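Local structure of aldehyde dehydrogenase (Burkholderia cenocepacia, 4O6R) at residues Gly329-Ser333 against Lys334-Asp338; Pro364-Asn368 against Gly369-Arg373; Val30-His34 against Asp35-Ile39; Trp156-Pro159 against Leu160-Ser164; His100-Arg103 against Asp104-Leu108. The protein probably oxidises aldehydes to carboxylic acids with NAD(P)+ as cofactor, and binds adenosine monophosphate in the crystal. All blocks are in the same frame, centred on the assembly; numbering follows the deposited sequence.

Contact 1 (Gly329-Ser333 against Lys334-Asp338); sequences GPLTS and KQHLD
Ser333 closes a loop and Leu337 lies in the first turn of the helix that follows, where Leu337 N donates to Ser333 O over 3.0 Å, almost straight at 173°. The same carbonyl takes a second, weak bond from His336 N. That N-H points mainly at the Ser333 hydroxyl, with His336 N and Ser333 OG 3.1 Å apart and 153° at the hydrogen. The OG stands between the backbone N and the carbonyl carbon of its own residue (chi1 76°), which swings it over the start of the helix; serine suits the place because its short side chain can fold back onto an amide of the first turn, which lacks a carbonyl one turn earlier in the helix. The methylene of Ser333 also meets the amide oxygen of Gln335, CB to OE1 3.7 Å. Leu331 packs against the first turn through CD1, 3.6 Å from Leu337 CA and 3.7 Å from His336 CD2, and the leucine and histidine side chains cross at about a right angle. The far nitrogen of that ring, NE2, is bonded to Phe392 O, while Trp156 meets the ring itself. From the first helical residue, Lys334 NZ reaches the syn lone pair of Asp338 OD1 at 2.9 Å, an i to i+4 salt bridge along the helix surface. A serine N-cap whose hydroxyl accepts from His336 N thus opens helix 334-349.

Contact 2 (Pro364-Asn368 against Gly369-Arg373); sequences PALAN and GYYVR
Leu366 meets Tyr371 and Gly369 across a tight reversal of the chain, at the end of the short 3-10 segment 364-366. Its carbonyl accepts from Gly369 N over 3.1 Å, closing a type I beta turn. With CG anti to its own carbonyl carbon (chi1 -53°), the leucine carries CD1 over the centre of the Tyr371 ring, 4.2 Å from the centroid and only 6° off the normal, a CH-pi contact. Nearer the backbone, Leu366 CB touches Tyr371 CD2 at 3.7 Å. Ala367 follows within the turn, its small side chain directed away; its carbonyl O and Gly369 O each receive a hydrogen from one water, which bridges the turn. Asn368 is the last residue before the glycine, and its carbonyl O lies 4.3 Å from Tyr370 CE1. Gly369 suits its place because a beta carbon there would run into Tyr371 CE2. Beyond the leucine, the tyrosine hydroxyl is bonded to His34 ND1. The chemistry is thus divided: Leu366 O and Gly369 N satisfy each other and a water serves Ala367 O and Gly369 O, whereas the buried ring offers leucine a face of pi electrons and sends its one polar atom to the hairpin residue His34.

Contact 3 (Val30-His34 against Asp35-Ile39); sequences VLNPH and DGSVI
The side chains of Asn32 and Asp35 cross at about a right angle through contrasting torsions: Asn32 CG lies anti to its backbone N (chi1 -179°), whereas Asp35 CG is tucked between N and the carbonyl carbon (chi1 61°), bringing Asp35 OD1 to 3.5 Å from Asn32 CB. The amide and carboxylate planes stand 59° apart. Each side chain reaches forward to the backbone N-H two residues on, giving two Asx turns: His34 N donates to Asn32 OD1, and Ser37 N to Asp35 OD1. The second carboxylate bond comes from Ser37 OG, 2.7 Å from Asp35 OD1, and both donors approach it from the same face of its plane. A water joins the outer ends, accepting from Asn32 ND2 and donating to Ser37 OG. Asn32 O is gripped twice, by Asp35 N and by Gly36 N, the latter at 2.7 Å. Gly36 has a positive phi, a shape glycine takes easily. Farther from the bend, Asn32 N reaches Ser37 O and Ile39 N reaches Val30 O, each over 2.8 Å. Leu31 CD2 packs on Val38 CG2 on one side of the hairpin; Ile39 CD1 sits 4.2 Å from Val30 CG1, where Leu96 and Leu187 also touch the isoleucine. Asparagine and aspartate suit the bend because their short polar arms can replace carbonyls. This is a beta hairpin connection, joining strands 27-32 and 37-43 of a two-stranded antiparallel sheet.

Contact 4 (Trp156-Pro159 against Leu160-Ser164); sequences WNFP and LMFTS
Phe158, Pro159 and Phe162 carry this buried contact, at the point where a loop turns into helix 159-172. Phe158 is the N-cap residue, and its carbonyl accepts from Phe162 N over 2.9 Å, the first full helical bond. Its side chain is shared between two partners. The CB lies over the centre of the Phe162 ring, 4.0 Å from the centroid, so a methylene covers that face. Over one face of the Phe158 ring comes Met161 CE in a CH-pi contact, 3.7 Å from Phe158 CG and offset toward the rim; in this one of two conformers the methionine chain bends at chi3 (62°), and SD makes an oblique Met-aromatic contact. At the edge of the Phe162 ring, in its plane, stands Asn157 OD1, 3.3 Å from CE2. This buried oxygen has no hydrogen-bond partner in the model, and the ring's slightly positive rim may partly compensate; the amide nitrogen ND2 is bonded to Gln287 O. Pro159 suits the first helical turn, where its lack of an N-H costs no helical bond, and its carbonyl takes a weak bond from Thr163 N. The whole is a proline-started helix after strand 138-153, a strand-loop-helix step beside the AMP-binding residue Val154, which Phe162 touches.

Contact 5 (His100-Arg103 against Asp104-Leu108); sequences HPIR and DSRAL
Pro101 O is held by two backbone donors at the start of a helix: Asp104 N at 2.8 Å and Ser105 N at 3.1 Å. Next along the turn, Arg106 N donates to Ile102 O and Ala107 N to Arg103 O, both over 3.0 Å. Pro101, at the N-cap, has no side-chain acceptor to offer; its contribution is the carbonyl, and its missing N-H is not one that the helix uses. Among the side chains, Arg103 and Asp104 lie alongside each other, with guanidinium and carboxylate planes 54° apart. Their charges do not meet directly, for Arg103 NE is 4.2 Å from Asp104 OD1; a water in the guanidinium plane accepts from NE and donates to OD1, spanning the gap. Arg103 CG sits between its backbone N and carbonyl carbon (chi1 75°), and the extended chain continues to His493 O of the second subunit, which NH2 bonds. An acid near the first turn would also interact favourably with the helix dipole. Asp104 OD2 rests 3.6 Å from Pro101 CD, alongside the proline ring. On the other flank, Ile102 CG1 lies 3.5 Å from Arg106 NE, so an apolar branch lies against part of one face of the guanidinium, offset toward the rim, while NE makes a salt bridge with Glu88. Ile102 CD1 touches Ser105 OG, whose hydroxyl is bonded to Ser95 and Ala91. Helix 102-123 thus begins against helix 87-98, with Ile102, Ser105 and Arg106 on that neighbour and Arg103 turned to the second subunit.

Contacts 1, 2 and 3 form one cluster, with centres 10 to 12 Å apart. Tyr370 joins them, its O lying 2.9 Å from Leu331 N of contact 1 and its N 3.0 Å from Pro33 O of contact 3, both probable hydrogen bonds. Contact 4 meets contact 1 where Trp156 CE3 comes within 3.5 Å of Thr332 CB, and its centre is 13 Å from that of contact 5, where Asn157 O approaches His100 NE2. Contact 5 reaches back to contact 1 through Pro101 and Gly329. Bound AMP lies about 8 Å from the side chain of Asn157 and about 9 Å from that of His336, whereas contacts 2 and 5 lie away from the nucleotide site.

Contact 1 (Gly329-Ser333 against Lys334-Asp338)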
# COMPACT_ATOMS: atom_id res chain seq x y z
N GLY A 329 29.08 -7.82 -30.54
CA GLY A 329 28.99 -9.04 -31.30
C GLY A 329 28.14 -8.88 -32.54
O GLY A 329 27.80 -7.77 -32.96
N PRO A 330 27.78 -10.01 -33.13
CA PRO A 330 26.93 -9.97 -34.28
C PRO A 330 25.49 -9.82 -33.87
O PRO A 330 25.17 -10.00 -32.70
CB PRO A 330 27.15 -11.36 -34.90
CG PRO A 330 27.39 -12.23 -33.72
CD PRO A 330 28.13 -11.39 -32.74
N LEU A 331 24.62 -9.55 -34.84
CA LEU A 331 23.18 -9.66 -34.63
C LEU A 331 22.78 -11.12 -34.49
O LEU A 331 23.52 -12.01 -34.88
CB LEU A 331 22.42 -9.02 -35.78
CG LEU A 331 22.80 -7.57 -36.09
CD1 LEU A 331 21.84 -6.95 -37.07
CD2 LEU A 331 22.85 -6.74 -34.84
N THR A 332 21.62 -11.37 -33.91
CA THR A 332 21.27 -12.74 -33.54
C THR A 332 20.88 -13.64 -34.76
O THR A 332 21.06 -14.87 -34.71
CB THR A 332 20.20 -12.72 -32.42
OG1 THR A 332 20.75 -12.12 -31.23
CG2 THR A 332 19.77 -14.09 -32.08
N SER A 333 20.38 -13.06 -35.84
CA SER A 333 19.96 -13.87 -36.99
C SER A 333 20.25 -13.21 -38.30
O SER A 333 20.29 -11.97 -38.40
CB SER A 333 18.47 -14.17 -36.92
OG SER A 333 17.73 -13.02 -37.30
N LYS A 334 20.44 -14.04 -39.32
CA LYS A 334 20.63 -13.57 -40.68
C LYS A 334 19.50 -12.64 -41.13
O LYS A 334 19.73 -11.58 -41.69
CB LYS A 334 20.77 -14.78 -41.63
CG LYS A 334 20.98 -14.45 -43.10
CD LYS A 334 22.12 -13.47 -43.31
CE LYS A 334 22.48 -13.30 -44.78
NZ LYS A 334 23.19 -11.99 -44.97
N GLN A 335 18.27 -13.01 -40.81
CA GLN A 335 17.10 -12.23 -41.21
C GLN A 335 17.12 -10.83 -40.63
O GLN A 335 16.78 -9.86 -41.30
CB GLN A 335 15.82 -12.94 -40.80
CG GLN A 335 15.60 -14.23 -41.57
CD GLN A 335 16.28 -15.48 -40.98
OE1 GLN A 335 17.18 -15.41 -40.15
NE2 GLN A 335 15.84 -16.65 -41.47
N HIS A 336 17.56 -10.73 -39.38
CA HIS A 336 17.59 -9.46 -38.72
C HIS A 336 18.72 -8.58 -39.30
O HIS A 336 18.53 -7.38 -39.51
CB HIS A 336 17.75 -9.65 -37.21
CG HIS A 336 17.72 -8.37 -36.46
ND1 HIS A 336 16.71 -7.44 -36.65
CD2 HIS A 336 18.58 -7.83 -35.56
CE1 HIS A 336 16.95 -6.39 -35.88
NE2 HIS A 336 18.09 -6.59 -35.23
N LEU A 337 19.89 -9.18 -39.55
CA LEU A 337 20.96 -8.47 -40.25
C LEU A 337 20.49 -7.90 -41.60
O LEU A 337 20.77 -6.76 -41.92
CB LEU A 337 22.17 -9.36 -40.51
CG LEU A 337 23.20 -8.74 -41.43
CD1 LEU A 337 23.86 -7.55 -40.75
CD2 LEU A 337 24.26 -9.72 -41.85
N ASP A 338 19.83 -8.72 -42.41
CA ASP A 338 19.36 -8.24 -43.72
C ASP A 338 18.39 -7.06 -43.56
O ASP A 338 18.42 -6.11 -44.32
CB ASP A 338 18.71 -9.36 -44.50
CG ASP A 338 19.73 -10.39 -44.97
OD1 ASP A 338 20.95 -10.10 -44.95
OD2 ASP A 338 19.31 -11.49 -45.33

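Contact 2 (Pro364-Asn368 against Gly369-Arg373)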
# COMPACT_ATOMS: atom_id res chain seq x y z
N PRO A 364 37.86 -10.69 -42.45
CA PRO A 364 37.37 -11.92 -43.09
C PRO A 364 36.99 -13.03 -42.10
O PRO A 364 36.23 -13.92 -42.47
CB PRO A 364 38.56 -12.38 -43.95
CG PRO A 364 39.46 -11.20 -44.05
CD PRO A 364 39.26 -10.39 -42.81
N ALA A 365 37.52 -12.99 -40.88
CA ALA A 365 37.15 -13.98 -39.85
C ALA A 365 35.69 -13.84 -39.39
O ALA A 365 35.13 -14.78 -38.83
CB ALA A 365 38.08 -13.85 -38.66
N LEU A 366 35.10 -12.66 -39.63
CA LEU A 366 33.71 -12.37 -39.33
C LEU A 366 32.75 -12.60 -40.52
O LEU A 366 31.54 -12.39 -40.39
CB LEU A 366 33.60 -10.91 -38.87
CG LEU A 366 34.54 -10.51 -37.70
CD1 LEU A 366 34.17 -9.14 -37.14
CD2 LEU A 366 34.51 -11.56 -36.61
N ALA A 367 33.27 -13.04 -41.67
CA ALA A 367 32.49 -13.06 -42.91
C ALA A 367 31.24 -13.96 -42.87
O ALA A 367 30.27 -13.68 -43.56
CB ALA A 367 33.37 -13.47 -44.09
N ASN A 368 31.26 -15.00 -42.04
CA ASN A 368 30.13 -15.93 -41.97
C ASN A 368 29.14 -15.62 -40.85
O ASN A 368 28.17 -16.35 -40.67
CB ASN A 368 30.64 -17.34 -41.82
CG ASN A 368 31.35 -17.82 -43.06
OD1 ASN A 368 32.42 -18.39 -42.96
ND2 ASN A 368 30.77 -17.57 -44.21
N GLY A 369 29.39 -14.54 -40.12
CA GLY A 369 28.52 -14.13 -39.04
C GLY A 369 27.66 -12.94 -39.40
O GLY A 369 27.90 -12.26 -40.41
N TYR A 370 26.69 -12.65 -38.53
CA TYR A 370 25.65 -11.67 -38.84
C TYR A 370 26.04 -10.29 -38.33
O TYR A 370 25.29 -9.64 -37.62
CB TYR A 370 24.32 -12.12 -38.28
CG TYR A 370 24.00 -13.57 -38.56
CD1 TYR A 370 24.28 -14.16 -39.79
CD2 TYR A 370 23.39 -14.36 -37.58
CE1 TYR A 370 23.97 -15.50 -40.03
CE2 TYR A 370 23.09 -15.69 -37.81
CZ TYR A 370 23.37 -16.25 -39.03
OH TYR A 370 23.04 -17.55 -39.24
N TYR A 371 27.23 -9.84 -38.75
CA TYR A 371 27.84 -8.63 -38.21
C TYR A 371 27.54 -7.36 -39.00
O TYR A 371 27.59 -7.35 -40.25
CB TYR A 371 29.36 -8.78 -38.16
CG TYR A 371 29.89 -9.77 -37.14
CD1 TYR A 371 30.13 -9.38 -35.81
CD2 TYR A 371 30.16 -11.08 -37.50
CE1 TYR A 371 30.60 -10.29 -34.88
CE2 TYR A 371 30.66 -11.98 -36.58
CZ TYR A 371 30.87 -11.59 -35.28
OH TYR A 371 31.39 -12.48 -34.37
N VAL A 372 27.26 -6.30 -38.27
CA VAL A 372 27.18 -4.97 -38.85
C VAL A 372 27.86 -3.97 -37.91
O VAL A 372 27.81 -4.11 -36.68
CB VAL A 372 25.73 -4.60 -39.20
CG1 VAL A 372 24.84 -4.54 -37.98
CG2 VAL A 372 25.67 -3.28 -39.95
N ARG A 373 28.51 -2.97 -38.48
CA ARG A 373 29.19 -1.96 -37.69
C ARG A 373 28.19 -1.00 -37.03
O ARG A 373 27.09 -0.82 -37.54
CB ARG A 373 30.15 -1.15 -38.55
CG ARG A 373 31.31 -1.98 -39.09
CD ARG A 373 32.22 -1.15 -39.98
NE ARG A 373 31.44 -0.35 -40.91
CZ ARG A 373 31.39 -0.52 -42.23
NH1 ARG A 373 30.60 0.28 -42.93
NH2 ARG A 373 32.14 -1.46 -42.85
O HOH W 1 27.55 -13.27 -42.95

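Contact 3 (Val30-His34 against Asp35-Ile39)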
# COMPACT_ATOMS: atom_id res chain seq x y z
N VAL A 30 19.53 -24.71 -34.32
CA VAL A 30 19.91 -23.52 -33.56
C VAL A 30 21.27 -23.11 -34.06
O VAL A 30 22.21 -23.91 -34.04
CB VAL A 30 19.97 -23.78 -32.06
CG1 VAL A 30 20.44 -22.53 -31.32
CG2 VAL A 30 18.59 -24.23 -31.58
N LEU A 31 21.37 -21.87 -34.51
CA LEU A 31 22.57 -21.38 -35.16
C LEU A 31 23.41 -20.50 -34.23
O LEU A 31 22.87 -19.80 -33.34
CB LEU A 31 22.24 -20.64 -36.47
CG LEU A 31 21.38 -21.40 -37.49
CD1 LEU A 31 21.21 -20.60 -38.78
CD2 LEU A 31 22.02 -22.74 -37.78
N ASN A 32 24.71 -20.55 -34.46
CA ASN A 32 25.66 -19.65 -33.86
C ASN A 32 25.80 -18.43 -34.77
O ASN A 32 26.29 -18.55 -35.88
CB ASN A 32 27.02 -20.34 -33.73
CG ASN A 32 28.08 -19.46 -33.09
OD1 ASN A 32 27.91 -18.25 -32.95
ND2 ASN A 32 29.18 -20.09 -32.66
N PRO A 33 25.37 -17.24 -34.31
CA PRO A 33 25.46 -16.04 -35.15
C PRO A 33 26.87 -15.52 -35.46
O PRO A 33 27.02 -14.70 -36.36
CB PRO A 33 24.65 -15.02 -34.38
CG PRO A 33 24.75 -15.45 -32.96
CD PRO A 33 24.91 -16.94 -32.95
N HIS A 34 27.90 -16.04 -34.81
CA HIS A 34 29.28 -15.70 -35.19
C HIS A 34 29.68 -16.25 -36.55
O HIS A 34 30.44 -15.62 -37.31
CB HIS A 34 30.27 -16.14 -34.11
CG HIS A 34 31.69 -16.12 -34.54
ND1 HIS A 34 32.38 -14.95 -34.77
CD2 HIS A 34 32.56 -17.13 -34.80
CE1 HIS A 34 33.62 -15.24 -35.15
NE2 HIS A 34 33.75 -16.56 -35.19
N ASP A 35 29.17 -17.44 -36.87
CA ASP A 35 29.58 -18.13 -38.10
C ASP A 35 28.51 -18.89 -38.85
O ASP A 35 28.82 -19.57 -39.82
CB ASP A 35 30.76 -19.06 -37.82
CG ASP A 35 30.44 -20.13 -36.81
OD1 ASP A 35 29.27 -20.32 -36.46
OD2 ASP A 35 31.41 -20.78 -36.33
N GLY A 36 27.26 -18.80 -38.43
CA GLY A 36 26.16 -19.48 -39.10
C GLY A 36 26.15 -20.98 -38.91
O GLY A 36 25.39 -21.70 -39.57
N SER A 37 26.98 -21.49 -38.00
CA SER A 37 27.12 -22.94 -37.83
C SER A 37 25.98 -23.43 -36.94
O SER A 37 25.38 -22.66 -36.19
CB SER A 37 28.50 -23.31 -37.26
OG SER A 37 28.64 -22.85 -35.93
N VAL A 38 25.68 -24.72 -37.05
CA VAL A 38 24.65 -25.34 -36.25
C VAL A 38 25.22 -25.74 -34.91
O VAL A 38 26.09 -26.60 -34.84
CB VAL A 38 24.10 -26.59 -36.95
CG1 VAL A 38 23.07 -27.29 -36.07
CG2 VAL A 38 23.51 -26.19 -38.29
N ILE A 39 24.71 -25.15 -33.84
CA ILE A 39 25.10 -25.52 -32.50
C ILE A 39 24.51 -26.89 -32.20
O ILE A 39 25.20 -27.81 -31.82
CB ILE A 39 24.62 -24.48 -31.46
CG1 ILE A 39 25.26 -23.11 -31.74
CG2 ILE A 39 24.95 -24.93 -30.04
CD1 ILE A 39 24.57 -21.98 -31.01
O HOH W 2 29.32 -22.85 -32.86

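Contact 4 (Trp156-Pro159 against Leu160-Ser164)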
# COMPACT_ATOMS: atom_id res chain seq x y z
N TRP A 156 14.10 -13.24 -28.69
CA TRP A 156 15.46 -13.76 -28.71
C TRP A 156 16.53 -12.78 -28.25
O TRP A 156 17.71 -13.13 -28.29
CB TRP A 156 15.80 -14.24 -30.12
CG TRP A 156 15.35 -13.29 -31.20
CD1 TRP A 156 14.22 -13.38 -31.95
CD2 TRP A 156 16.00 -12.07 -31.60
NE1 TRP A 156 14.14 -12.32 -32.81
CE2 TRP A 156 15.22 -11.49 -32.61
CE3 TRP A 156 17.18 -11.42 -31.20
CZ2 TRP A 156 15.59 -10.30 -33.28
CZ3 TRP A 156 17.55 -10.23 -31.85
CH2 TRP A 156 16.76 -9.69 -32.89
N ASN A 157 16.16 -11.55 -27.83
CA ASN A 157 17.20 -10.55 -27.58
C ASN A 157 17.86 -10.61 -26.19
O ASN A 157 19.06 -10.34 -26.07
CB ASN A 157 16.73 -9.14 -27.92
CG ASN A 157 15.51 -8.73 -27.16
OD1 ASN A 157 14.55 -9.48 -27.09
ND2 ASN A 157 15.52 -7.54 -26.62
N PHE A 158 17.10 -11.01 -25.16
CA PHE A 158 17.63 -11.21 -23.81
C PHE A 158 17.00 -12.49 -23.26
O PHE A 158 16.28 -12.46 -22.28
CB PHE A 158 17.27 -10.03 -22.90
CG PHE A 158 18.02 -8.75 -23.19
CD1 PHE A 158 19.38 -8.65 -22.92
CD2 PHE A 158 17.35 -7.62 -23.65
CE1 PHE A 158 20.06 -7.46 -23.13
CE2 PHE A 158 18.02 -6.42 -23.85
CZ PHE A 158 19.38 -6.34 -23.60
N PRO A 159 17.26 -13.63 -23.92
CA PRO A 159 16.51 -14.82 -23.53
C PRO A 159 16.74 -15.25 -22.10
O PRO A 159 15.77 -15.64 -21.43
CB PRO A 159 16.96 -15.89 -24.52
CG PRO A 159 18.14 -15.34 -25.24
CD PRO A 159 18.14 -13.86 -25.08
N LEU A 160 17.97 -15.21 -21.63
CA LEU A 160 18.23 -15.61 -20.25
C LEU A 160 17.53 -14.66 -19.29
O LEU A 160 16.79 -15.08 -18.40
CB LEU A 160 19.73 -15.65 -19.97
CG LEU A 160 20.19 -16.05 -18.57
CD1 LEU A 160 19.67 -17.44 -18.22
CD2 LEU A 160 21.70 -16.00 -18.47
N MET A 161 17.71 -13.36 -19.48
CA MET A 161 17.11 -12.38 -18.58
C MET A 161 15.59 -12.49 -18.57
O MET A 161 14.96 -12.35 -17.52
CB MET A 161 17.55 -10.97 -18.97
CG MET A 161 17.71 -10.00 -17.82
SD MET A 161 18.46 -8.48 -18.46
CE MET A 161 17.17 -7.99 -19.64
N PHE A 162 15.00 -12.74 -19.74
CA PHE A 162 13.55 -12.86 -19.83
C PHE A 162 12.99 -14.02 -19.04
O PHE A 162 11.84 -13.93 -18.60
CB PHE A 162 13.06 -12.99 -21.28
CG PHE A 162 13.17 -11.72 -22.07
CD1 PHE A 162 12.99 -10.50 -21.48
CD2 PHE A 162 13.42 -11.76 -23.42
CE1 PHE A 162 13.10 -9.34 -22.21
CE2 PHE A 162 13.50 -10.62 -24.15
CZ PHE A 162 13.34 -9.40 -23.56
N THR A 163 13.76 -15.10 -18.83
CA THR A 163 13.28 -16.18 -17.96
C THR A 163 12.91 -15.64 -16.60
O THR A 163 11.87 -16.01 -16.03
CB THR A 163 14.27 -17.36 -17.77
OG1 THR A 163 15.45 -16.97 -17.06
CG2 THR A 163 14.67 -17.95 -19.12
N SER A 164 13.75 -14.77 -16.06
CA SER A 164 13.53 -14.18 -14.75
C SER A 164 12.44 -13.12 -14.78
O SER A 164 11.58 -13.09 -13.89
CB SER A 164 14.82 -13.61 -14.19
OG SER A 164 15.24 -12.43 -14.87

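Contact 5 (His100-Arg103 against Asp104-Leu108)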
# COMPACT_ATOMS: atom_id res chain seq x y z
N HIS A 100 25.74 -12.29 -27.91
CA HIS A 100 26.13 -11.28 -26.95
C HIS A 100 27.59 -11.49 -26.61
O HIS A 100 27.98 -12.63 -26.37
CB HIS A 100 25.36 -11.41 -25.66
CG HIS A 100 23.88 -11.22 -25.80
ND1 HIS A 100 23.03 -11.26 -24.72
CD2 HIS A 100 23.09 -11.06 -26.89
CE1 HIS A 100 21.78 -11.11 -25.13
NE2 HIS A 100 21.79 -10.97 -26.45
N PRO A 101 28.39 -10.41 -26.57
CA PRO A 101 29.77 -10.57 -26.09
C PRO A 101 29.82 -11.26 -24.72
O PRO A 101 29.02 -10.95 -23.83
CB PRO A 101 30.26 -9.12 -25.99
CG PRO A 101 29.49 -8.40 -27.07
CD PRO A 101 28.14 -9.06 -27.11
N ILE A 102 30.75 -12.17 -24.54
CA ILE A 102 30.93 -12.87 -23.27
C ILE A 102 31.09 -11.90 -22.10
O ILE A 102 30.62 -12.15 -21.01
CB ILE A 102 32.11 -13.88 -23.36
CG1 ILE A 102 32.24 -14.75 -22.10
CG2 ILE A 102 33.42 -13.16 -23.65
CD1 ILE A 102 31.05 -15.66 -21.79
N ARG A 103 31.70 -10.75 -22.34
CA ARG A 103 31.79 -9.79 -21.26
C ARG A 103 30.40 -9.30 -20.78
O ARG A 103 30.23 -9.05 -19.59
CB ARG A 103 32.73 -8.65 -21.63
CG ARG A 103 32.16 -7.65 -22.61
CD ARG A 103 33.16 -6.55 -22.85
NE ARG A 103 32.47 -5.32 -23.20
CZ ARG A 103 32.98 -4.10 -23.11
NH1 ARG A 103 34.25 -3.91 -22.75
NH2 ARG A 103 32.21 -3.05 -23.44
N ASP A 104 29.43 -9.21 -21.70
CA ASP A 104 28.06 -8.75 -21.40
C ASP A 104 27.24 -9.88 -20.76
O ASP A 104 26.44 -9.65 -19.83
CB ASP A 104 27.29 -8.33 -22.67
CG ASP A 104 27.76 -7.02 -23.28
OD1 ASP A 104 28.45 -6.21 -22.63
OD2 ASP A 104 27.39 -6.80 -24.47
N SER A 105 27.40 -11.11 -21.25
CA SER A 105 26.66 -12.20 -20.63
C SER A 105 27.17 -12.44 -19.21
O SER A 105 26.39 -12.74 -18.35
CB SER A 105 26.65 -13.46 -21.48
OG SER A 105 27.96 -13.88 -21.74
N ARG A 106 28.47 -12.25 -18.97
CA ARG A 106 29.02 -12.34 -17.61
C ARG A 106 28.57 -11.17 -16.70
O ARG A 106 28.20 -11.41 -15.56
CB ARG A 106 30.55 -12.38 -17.63
CG ARG A 106 31.18 -13.65 -18.14
CD ARG A 106 32.64 -13.38 -18.47
NE ARG A 106 33.36 -14.59 -18.80
CZ ARG A 106 34.57 -14.62 -19.33
NH1 ARG A 106 35.19 -13.50 -19.65
NH2 ARG A 106 35.16 -15.79 -19.57
N ALA A 107 28.64 -9.93 -17.18
CA ALA A 107 28.45 -8.75 -16.33
C ALA A 107 27.00 -8.32 -16.24
O ALA A 107 26.61 -7.66 -15.28
CB ALA A 107 29.30 -7.58 -16.81
N LEU A 108 26.20 -8.70 -17.23
CA LEU A 108 24.86 -8.21 -17.34
C LEU A 108 23.82 -9.32 -17.41
O LEU A 108 22.96 -9.39 -16.52
CB LEU A 108 24.74 -7.23 -18.52
CG LEU A 108 25.52 -5.91 -18.40
CD1 LEU A 108 25.66 -5.21 -19.74
CD2 LEU A 108 24.89 -4.98 -17.37
O HOH W 3 30.03 -4.89 -24.55